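Short chain dehydrogenase/reductase (PDB 4IUY) probably catalyses the nicotinamide-cofactor-dependent oxidation or reduction of a small organic substrate, as members of its Rossmann-fold family do. Local coordinates at residues Cys57-Glu62 with Ala83-Asp88; Ala113-Thr118 with Trp129-Asp134; Ser159-Thr164 with Asn204-Gly209. All blocks are in the same frame, centred on the assembly; numbering follows the deposited sequence.

Overall arrangement
The three contacts sample one parallel sheet with the strand order 3-2-1-4-5-6-7, where the loops leaving the strands build the cofactor and substrate cleft in this family. Contact 1 lies toward the edge formed by strand 79-83, and contact 3 pairs strands 159-163 and 202-208 on the other side of the sheet's middle; their centres are about 20 Å apart, their nearest atoms about 11 Å. Contact 2 touches contact 1, V86 CG2 lying 4.0 Å from A113 CB. Its centre is about 17 Å from that of contact 3, yet their nearest atoms come within about 5 Å, and Y178 and K182, at the family's YxxxK positions, meet contacts 2 and 3 respectively.

Contact 1. Residues Cys57-Glu62 with Ala83-Asp88; sequences CARRLE and ALDVND
L61 lies over the methyl group of A83, its CB 3.7 Å from A83 CB, and its CD1 branch reaches back to within 3.5 Å of A83 N. The overlap marks the place where two neighbouring parallel strands of the Rossmann fold, 53-58 and 79-83, run out into loops, and it illustrates how such strand ends stay joined while they diverge. A58 and A83 form the bridge that closes the pair. A58 O accepts the hydrogen bond from L84 N at 3.0 Å, with the donor standing above the carbonyl plane, and also receives the CA-H of A83. One residue further on, the roles are exchanged: R59 CA lies 3.2 Å from L84 O in a CA-H...O contact. Beside the bridge, C57 CB meets L84 CG at 4.2 Å, and M95 of helix 89-101 touches both side chains.

R59 begins with CG turned away from its own backbone N, then bends sharply at chi3 (-20°), which swings the guanidinium alongside D85. D85 OD1 lies at the edge of the R59 guanidinium, near its plane, 3.9 Å from R59 NH1, a long salt bridge, and the two planes are inclined at 61°. In classical relatives this corner receives the adenosine end of the cofactor, and R59 and R60 just past the second strand are consistent with recognition of a 2'-phosphate, although this crystal form carries no cofactor. The D85 carboxylate is also tied to its own loop in an Asx turn: N87 N approaches D85 OD1 from above the carboxylate plane at 3.1 Å, almost perfectly straight at 177°.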
loop_
_atom_site.group_PDB
_atom_site.type_symbol
_atom_site.label_atom_id
_atom_site.label_comp_id
_atom_site.label_asym_id
_atom_site.label_seq_id
_atom_site.Cartn_x
_atom_site.Cartn_y
_atom_site.Cartn_z
ATOM N N CYS D 57 -28.816 -3.566 -16.048
ATOM C CA CYS D 57 -29.082 -4.994 -16.119
ATOM C C CYS D 57 -28.945 -5.731 -14.805
ATOM O O CYS D 57 -28.307 -5.248 -13.869
ATOM C CB CYS D 57 -28.306 -5.667 -17.260
ATOM S SG CYS D 57 -26.664 -5.134 -17.566
ATOM N N ALA D 58 -29.637 -6.867 -14.732
ATOM C CA ALA D 58 -29.630 -7.744 -13.564
ATOM C C ALA D 58 -30.120 -9.119 -14.031
ATOM O O ALA D 58 -30.563 -9.254 -15.173
ATOM C CB ALA D 58 -30.543 -7.179 -12.480
ATOM N N ARG D 59 -30.053 -10.133 -13.163
ATOM C CA ARG D 59 -30.482 -11.482 -13.554
ATOM C C ARG D 59 -31.976 -11.525 -13.820
ATOM O O ARG D 59 -32.422 -12.087 -14.826
ATOM C CB ARG D 59 -30.129 -12.518 -12.485
ATOM C CG ARG D 59 -30.094 -13.963 -13.006
ATOM C CD ARG D 59 -29.996 -14.999 -11.883
ATOM N NE ARG D 59 -29.498 -14.432 -10.630
ATOM C CZ ARG D 59 -28.212 -14.255 -10.336
ATOM N NH1 ARG D 59 -27.271 -14.594 -11.212
ATOM N NH2 ARG D 59 -27.866 -13.725 -9.167
ATOM N N ARG D 60 -32.754 -10.952 -12.906
ATOM C CA ARG D 60 -34.207 -10.968 -13.065
ATOM C C ARG D 60 -34.762 -9.594 -13.441
ATOM O O ARG D 60 -34.765 -8.646 -12.648
ATOM C CB ARG D 60 -34.886 -11.552 -11.822
ATOM C CG ARG D 60 -34.598 -13.036 -11.675
ATOM C CD ARG D 60 -34.799 -13.582 -10.275
ATOM N NE ARG D 60 -34.103 -14.862 -10.163
ATOM C CZ ARG D 60 -32.847 -15.003 -9.746
ATOM N NH1 ARG D 60 -32.143 -13.939 -9.377
ATOM N NH2 ARG D 60 -32.295 -16.209 -9.690
ATOM N N LEU D 61 -35.261 -9.543 -14.668
ATOM C CA LEU D 61 -35.787 -8.355 -15.321
ATOM C C LEU D 61 -36.915 -7.693 -14.519
ATOM O O LEU D 61 -37.070 -6.468 -14.546
ATOM C CB LEU D 61 -36.282 -8.748 -16.722
ATOM C CG LEU D 61 -36.556 -7.683 -17.776
ATOM C CD1 LEU D 61 -35.240 -7.056 -18.158
ATOM C CD2 LEU D 61 -37.226 -8.301 -18.999
ATOM N N GLU D 62 -37.705 -8.511 -13.825
ATOM C CA GLU D 62 -38.868 -8.025 -13.090
ATOM C C GLU D 62 -38.450 -7.084 -11.950
ATOM O O GLU D 62 -39.198 -6.177 -11.579
ATOM C CB GLU D 62 -39.776 -9.177 -12.608
ATOM C CG GLU D 62 -39.167 -10.193 -11.640
ATOM C CD GLU D 62 -38.431 -11.338 -12.331
ATOM O OE1 GLU D 62 -38.206 -11.269 -13.559
ATOM O OE2 GLU D 62 -38.101 -12.327 -11.641
ATOM N N ALA D 83 -32.150 -8.415 -19.065
ATOM C CA ALA D 83 -32.012 -9.548 -18.168
ATOM C C ALA D 83 -30.847 -10.405 -18.643
ATOM O O ALA D 83 -30.786 -10.766 -19.820
ATOM C CB ALA D 83 -33.289 -10.368 -18.166
ATOM N N LEU D 84 -29.905 -10.686 -17.742
ATOM C CA LEU D 84 -28.783 -11.570 -18.053
ATOM C C LEU D 84 -28.019 -12.006 -16.799
ATOM O O LEU D 84 -28.156 -11.398 -15.748
ATOM C CB LEU D 84 -27.834 -10.887 -19.054
ATOM C CG LEU D 84 -27.308 -9.465 -18.785
ATOM C CD1 LEU D 84 -26.167 -9.423 -17.788
ATOM C CD2 LEU D 84 -26.903 -8.808 -20.094
ATOM N N ASP D 85 -27.205 -13.051 -16.919
ATOM C CA ASP D 85 -26.249 -13.388 -15.874
ATOM C C ASP D 85 -24.943 -12.658 -16.182
ATOM O O ASP D 85 -24.433 -12.755 -17.298
ATOM C CB ASP D 85 -25.999 -14.889 -15.800
ATOM C CG ASP D 85 -24.938 -15.246 -14.760
ATOM O OD1 ASP D 85 -24.565 -14.362 -13.957
ATOM O OD2 ASP D 85 -24.454 -16.397 -14.751
ATOM N N VAL D 86 -24.411 -11.917 -15.210
ATOM C CA VAL D 86 -23.179 -11.153 -15.435
ATOM C C VAL D 86 -21.989 -12.052 -15.810
ATOM O O VAL D 86 -21.006 -11.570 -16.367
ATOM C CB VAL D 86 -22.806 -10.236 -14.225
ATOM C CG1 VAL D 86 -22.960 -8.769 -14.592
ATOM C CG2 VAL D 86 -23.635 -10.576 -12.998
ATOM N N ASN D 87 -22.099 -13.352 -15.527
ATOM C CA ASN D 87 -21.071 -14.335 -15.896
ATOM C C ASN D 87 -21.180 -14.910 -17.302
ATOM O O ASN D 87 -20.302 -15.660 -17.741
ATOM C CB ASN D 87 -21.055 -15.472 -14.886
ATOM C CG ASN D 87 -20.331 -15.086 -13.614
ATOM O OD1 ASN D 87 -19.095 -15.036 -13.590
ATOM N ND2 ASN D 87 -21.093 -14.767 -12.559
ATOM N N ASP D 88 -22.271 -14.557 -17.986
ATOM C CA ASP D 88 -22.561 -14.983 -19.353
ATOM C C ASP D 88 -22.003 -13.957 -20.347
ATOM O O ASP D 88 -22.634 -12.933 -20.633
ATOM C CB ASP D 88 -24.087 -15.119 -19.498
ATOM C CG ASP D 88 -24.522 -15.756 -20.800
ATOM O OD1 ASP D 88 -23.748 -15.755 -21.775
ATOM O OD2 ASP D 88 -25.663 -16.271 -20.841
#

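Contact 2. Residues Ala113-Thr118 with Trp129-Asp134; sequences AGVSDT and WDKIVD
V115 and K131 come together through their torsions. With CG1 anti to the carbonyl carbon (chi1 -64°), V115 leaves CG2 between its backbone N and that carbon, which directs the CG2 methyl at the helix, where it rests 3.9 Å from K131 O. K131 sets out extended with chi1 at -180°, K131 CG passing V115 CG2 at 4.1 Å, and then bends at chi3 and chi4 to curl its amine back toward the loop. The branched side chain of I132 completes the patch: I132 CG1 lies 4.2 Å from V115 CG2, and I132 CG2 sits 3.9 Å from V115 O.

The case shows how the loop that follows the NNAG motif of short-chain dehydrogenases, whose last two residues are A113 and G114, is seated on helix 126-153. S116 also touches Y178, the tyrosine of the YxxxK motif, so this seat borders the probable active site. Farther round the helix, W129 stacks on W141 of the second subunit, and D130 salt-bridges K138 of that subunit.

D117 OD2 and K131 NZ stay 5.1 Å apart. One water links them, donating to D117 OD2 at 2.8 Å and accepting from K131 NZ at 3.1 Å. Their opposite charges probably favour each other at this distance, while the direct touches between 113-118 and 129-134 are van der Waals, mostly apolar; N136 ND2, just along the helix, adds a hydrogen bond to V115 O.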
loop_
_atom_site.group_PDB
_atom_site.type_symbol
_atom_site.label_atom_id
_atom_site.label_comp_id
_atom_site.label_asym_id
_atom_site.label_seq_id
_atom_site.Cartn_x
_atom_site.Cartn_y
_atom_site.Cartn_z
ATOM N N ALA D 113 -21.871 -5.358 -9.809
ATOM C CA ALA D 113 -22.340 -6.673 -9.400
ATOM C C ALA D 113 -21.432 -7.173 -8.272
ATOM O O ALA D 113 -20.219 -7.004 -8.324
ATOM C CB ALA D 113 -22.364 -7.640 -10.581
ATOM N N GLY D 114 -22.026 -7.748 -7.237
ATOM C CA GLY D 114 -21.269 -8.179 -6.074
ATOM C C GLY D 114 -22.068 -9.088 -5.155
ATOM O O GLY D 114 -23.198 -8.760 -4.804
ATOM N N VAL D 115 -21.521 -10.262 -4.832
ATOM C CA VAL D 115 -22.132 -11.161 -3.850
ATOM C C VAL D 115 -21.151 -11.589 -2.766
ATOM O O VAL D 115 -19.930 -11.557 -2.942
ATOM C CB VAL D 115 -22.712 -12.455 -4.484
ATOM C CG1 VAL D 115 -23.856 -12.132 -5.424
ATOM C CG2 VAL D 115 -21.612 -13.257 -5.189
ATOM N N SER D 116 -21.692 -11.977 -1.626
ATOM C CA SER D 116 -20.847 -12.481 -0.561
ATOM C C SER D 116 -21.623 -13.510 0.247
ATOM O O SER D 116 -22.685 -13.976 -0.158
ATOM C CB SER D 116 -20.347 -11.343 0.323
ATOM O OG SER D 116 -19.320 -11.778 1.199
ATOM N N ASP D 117 -21.082 -13.840 1.404
ATOM C CA ASP D 117 -21.658 -14.813 2.308
ATOM C C ASP D 117 -20.921 -14.580 3.616
ATOM O O ASP D 117 -20.098 -13.679 3.716
ATOM C CB ASP D 117 -21.418 -16.240 1.797
ATOM C CG ASP D 117 -22.455 -17.236 2.315
ATOM O OD1 ASP D 117 -23.109 -16.969 3.352
ATOM O OD2 ASP D 117 -22.592 -18.315 1.702
ATOM N N THR D 118 -21.249 -15.367 4.623
ATOM C CA THR D 118 -20.531 -15.353 5.880
ATOM C C THR D 118 -20.302 -16.784 6.286
ATOM O O THR D 118 -21.248 -17.497 6.597
ATOM C CB THR D 118 -21.310 -14.636 6.983
ATOM O OG1 THR D 118 -21.584 -13.294 6.565
ATOM C CG2 THR D 118 -20.481 -14.598 8.253
ATOM N N TRP D 129 -16.820 -20.525 -3.580
ATOM C CA TRP D 129 -15.705 -19.805 -4.183
ATOM C C TRP D 129 -16.015 -19.347 -5.599
ATOM O O TRP D 129 -15.839 -18.169 -5.919
ATOM C CB TRP D 129 -14.444 -20.656 -4.169
ATOM C CG TRP D 129 -13.272 -20.020 -4.860
ATOM C CD1 TRP D 129 -12.971 -20.075 -6.193
ATOM C CD2 TRP D 129 -12.253 -19.222 -4.252
ATOM N NE1 TRP D 129 -11.815 -19.373 -6.449
ATOM C CE2 TRP D 129 -11.357 -18.836 -5.276
ATOM C CE3 TRP D 129 -12.002 -18.809 -2.940
ATOM C CZ2 TRP D 129 -10.242 -18.058 -5.028
ATOM C CZ3 TRP D 129 -10.887 -18.037 -2.695
ATOM C CH2 TRP D 129 -10.026 -17.660 -3.736
ATOM N N ASP D 130 -16.439 -20.282 -6.450
ATOM C CA ASP D 130 -16.781 -19.954 -7.838
ATOM C C ASP D 130 -17.843 -18.868 -7.912
ATOM O O ASP D 130 -17.701 -17.930 -8.677
ATOM C CB ASP D 130 -17.216 -21.182 -8.637
ATOM C CG ASP D 130 -16.073 -22.182 -8.852
ATOM O OD1 ASP D 130 -14.876 -21.821 -8.672
ATOM O OD2 ASP D 130 -16.371 -23.343 -9.216
ATOM N N LYS D 131 -18.895 -18.972 -7.104
ATOM C CA LYS D 131 -19.935 -17.948 -7.129
ATOM C C LYS D 131 -19.401 -16.556 -6.806
ATOM O O LYS D 131 -19.630 -15.610 -7.543
ATOM C CB LYS D 131 -21.065 -18.288 -6.159
ATOM C CG LYS D 131 -22.175 -17.250 -6.164
ATOM C CD LYS D 131 -23.404 -17.714 -5.426
ATOM C CE LYS D 131 -23.089 -17.979 -3.959
ATOM N NZ LYS D 131 -22.871 -16.727 -3.149
ATOM N N ILE D 132 -18.679 -16.444 -5.697
ATOM C CA ILE D 132 -18.201 -15.161 -5.192
ATOM C C ILE D 132 -17.105 -14.552 -6.076
ATOM O O ILE D 132 -17.151 -13.372 -6.409
ATOM C CB ILE D 132 -17.734 -15.307 -3.744
ATOM C CG1 ILE D 132 -18.939 -15.579 -2.863
ATOM C CG2 ILE D 132 -16.953 -14.063 -3.267
ATOM C CD1 ILE D 132 -18.577 -16.128 -1.521
ATOM N N VAL D 133 -16.127 -15.363 -6.455
ATOM C CA VAL D 133 -15.010 -14.869 -7.239
ATOM C C VAL D 133 -15.386 -14.594 -8.704
ATOM O O VAL D 133 -14.978 -13.553 -9.258
ATOM C CB VAL D 133 -13.777 -15.803 -7.115
ATOM C CG1 VAL D 133 -12.637 -15.273 -7.948
ATOM C CG2 VAL D 133 -13.331 -15.901 -5.641
ATOM N N ASP D 134 -16.197 -15.474 -9.313
ATOM C CA ASP D 134 -16.642 -15.247 -10.699
ATOM C C ASP D 134 -17.508 -14.018 -10.834
ATOM O O ASP D 134 -17.340 -13.248 -11.777
ATOM C CB ASP D 134 -17.384 -16.451 -11.281
ATOM C CG ASP D 134 -16.477 -17.634 -11.476
ATOM O OD1 ASP D 134 -15.254 -17.473 -11.259
ATOM O OD2 ASP D 134 -16.979 -18.709 -11.843
HETATM O O HOH W 1 -21.675 -18.545 -0.976
#

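Contact 3. Residues Ser159-Thr164 with Asn204-Gly209; sequences SIINIT and NAIAPG
The carbonyl of N204 takes N162 N within its plane, N204 O lying 2.8 Å from N162 N. On one face of the ribbon stand I161, I163, N204 and I206, and on the other N162 and A205. Three further bonds continue the ladder with donors tilted from the carbonyl planes: N204 N to I160 O, I206 N to N162 O at 2.9 Å, and T164 N to I206 O at 2.7 Å.

On the isoleucine face, I161 CG2 packs on I206 CD1 at 3.8 Å, the two chains crossing obliquely, whereas I163 runs alongside I206 and I163 CG2 meets P208 CG at 3.9 Å, the side chains nearly perpendicular. L247 and L250 of helix 244-251 cover I206. Strands 159-163 and 202-208, their directions 27° apart, are the two strands of a beta-alpha-beta crossover, one of the repeating units of the Rossmann fold, and the intervening helix 176-196 packs on the opposite face through L185 and T189. N162 is locked there by both ends of its amide, OD1 to N111 and ND2 to T189.

T164 holds its hydroxyl between its backbone N and carbonyl carbon (chi1 62°); T164 OG1 comes to 3.4 Å from A207 CB and is hydrogen-bonded to E262 OE2. T164 O accepts a hydrogen bond from K182 NZ, of the YxxxK motif, so the strand end borders the probable catalytic site. At the far end a water donates to I160 O and accepts from N204 ND2, each at 2.9 Å; N204 ND2 also bonds I258 O, and N204 OD1 accepts from I261 N.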
loop_
_atom_site.group_PDB
_atom_site.type_symbol
_atom_site.label_atom_id
_atom_site.label_comp_id
_atom_site.label_asym_id
_atom_site.label_seq_id
_atom_site.Cartn_x
_atom_site.Cartn_y
_atom_site.Cartn_z
ATOM N N SER D 159 -15.202 5.621 -20.088
ATOM C CA SER D 159 -14.752 5.416 -18.721
ATOM C C SER D 159 -15.325 4.151 -18.129
ATOM O O SER D 159 -16.455 3.745 -18.422
ATOM C CB SER D 159 -15.142 6.606 -17.845
ATOM O OG SER D 159 -14.488 7.786 -18.272
ATOM N N ILE D 160 -14.531 3.550 -17.267
ATOM C CA ILE D 160 -14.917 2.380 -16.511
ATOM C C ILE D 160 -14.736 2.653 -15.014
ATOM O O ILE D 160 -13.716 3.203 -14.600
ATOM C CB ILE D 160 -14.080 1.176 -16.910
ATOM C CG1 ILE D 160 -14.293 0.864 -18.394
ATOM C CG2 ILE D 160 -14.421 -0.022 -15.998
ATOM C CD1 ILE D 160 -13.415 -0.259 -18.917
ATOM N N ILE D 161 -15.748 2.306 -14.232
ATOM C CA ILE D 161 -15.712 2.438 -12.792
ATOM C C ILE D 161 -16.010 1.065 -12.165
ATOM O O ILE D 161 -17.079 0.482 -12.415
ATOM C CB ILE D 161 -16.755 3.459 -12.291
ATOM C CG1 ILE D 161 -16.603 4.809 -12.992
ATOM C CG2 ILE D 161 -16.706 3.610 -10.780
ATOM C CD1 ILE D 161 -17.762 5.768 -12.647
ATOM N N ASN D 162 -15.056 0.538 -11.395
ATOM C CA ASN D 162 -15.245 -0.714 -10.665
ATOM C C ASN D 162 -15.647 -0.455 -9.239
ATOM O O ASN D 162 -14.957 0.240 -8.500
ATOM C CB ASN D 162 -13.958 -1.571 -10.688
ATOM C CG ASN D 162 -13.624 -2.098 -12.096
ATOM O OD1 ASN D 162 -14.527 -2.472 -12.847
ATOM N ND2 ASN D 162 -12.336 -2.125 -12.452
ATOM N N ILE D 163 -16.779 -0.995 -8.829
ATOM C CA ILE D 163 -17.090 -0.888 -7.427
ATOM C C ILE D 163 -16.381 -2.015 -6.700
ATOM O O ILE D 163 -16.703 -3.199 -6.878
ATOM C CB ILE D 163 -18.584 -0.929 -7.137
ATOM C CG1 ILE D 163 -19.324 0.058 -8.033
ATOM C CG2 ILE D 163 -18.810 -0.622 -5.665
ATOM C CD1 ILE D 163 -18.802 1.454 -7.945
ATOM N N THR D 164 -15.377 -1.656 -5.908
ATOM C CA THR D 164 -14.711 -2.675 -5.111
ATOM C C THR D 164 -15.309 -2.695 -3.700
ATOM O O THR D 164 -16.471 -3.036 -3.533
ATOM C CB THR D 164 -13.161 -2.505 -5.134
ATOM O OG1 THR D 164 -12.758 -1.245 -4.570
ATOM C CG2 THR D 164 -12.671 -2.620 -6.584
ATOM N N ASN D 204 -11.048 3.309 -13.210
ATOM C CA ASN D 204 -10.914 3.630 -11.793
ATOM C C ASN D 204 -11.865 2.830 -10.914
ATOM O O ASN D 204 -12.806 2.191 -11.396
ATOM C CB ASN D 204 -11.125 5.122 -11.568
ATOM C CG ASN D 204 -10.056 5.945 -12.212
ATOM O OD1 ASN D 204 -8.917 6.008 -11.727
ATOM N ND2 ASN D 204 -10.384 6.531 -13.356
ATOM N N ALA D 205 -11.609 2.865 -9.614
ATOM C CA ALA D 205 -12.401 2.101 -8.669
ATOM C C ALA D 205 -12.951 2.968 -7.554
ATOM O O ALA D 205 -12.350 3.955 -7.167
ATOM C CB ALA D 205 -11.546 0.934 -8.074
ATOM N N ILE D 206 -14.098 2.570 -7.031
ATOM C CA ILE D 206 -14.628 3.138 -5.816
ATOM C C ILE D 206 -14.788 2.031 -4.788
ATOM O O ILE D 206 -15.353 0.968 -5.091
ATOM C CB ILE D 206 -15.984 3.799 -6.065
ATOM C CG1 ILE D 206 -15.779 4.994 -7.004
ATOM C CG2 ILE D 206 -16.602 4.224 -4.718
ATOM C CD1 ILE D 206 -17.056 5.596 -7.561
ATOM N N ALA D 207 -14.280 2.280 -3.583
ATOM C CA ALA D 207 -14.291 1.305 -2.502
ATOM C C ALA D 207 -15.166 1.797 -1.350
ATOM O O ALA D 207 -14.716 2.544 -0.494
ATOM C CB ALA D 207 -12.851 1.050 -2.003
ATOM N N PRO D 208 -16.433 1.382 -1.330
ATOM C CA PRO D 208 -17.313 1.799 -0.240
ATOM C C PRO D 208 -16.946 1.078 1.051
ATOM O O PRO D 208 -16.471 -0.057 0.973
ATOM C CB PRO D 208 -18.699 1.312 -0.702
ATOM C CG PRO D 208 -18.527 0.920 -2.131
ATOM C CD PRO D 208 -17.123 0.504 -2.290
ATOM N N GLY D 209 -17.186 1.712 2.201
ATOM C CA GLY D 209 -17.170 1.007 3.479
ATOM C C GLY D 209 -18.471 0.246 3.677
ATOM O O GLY D 209 -19.139 -0.072 2.711
HETATM O O HOH W 2 -13.042 5.993 -14.316
#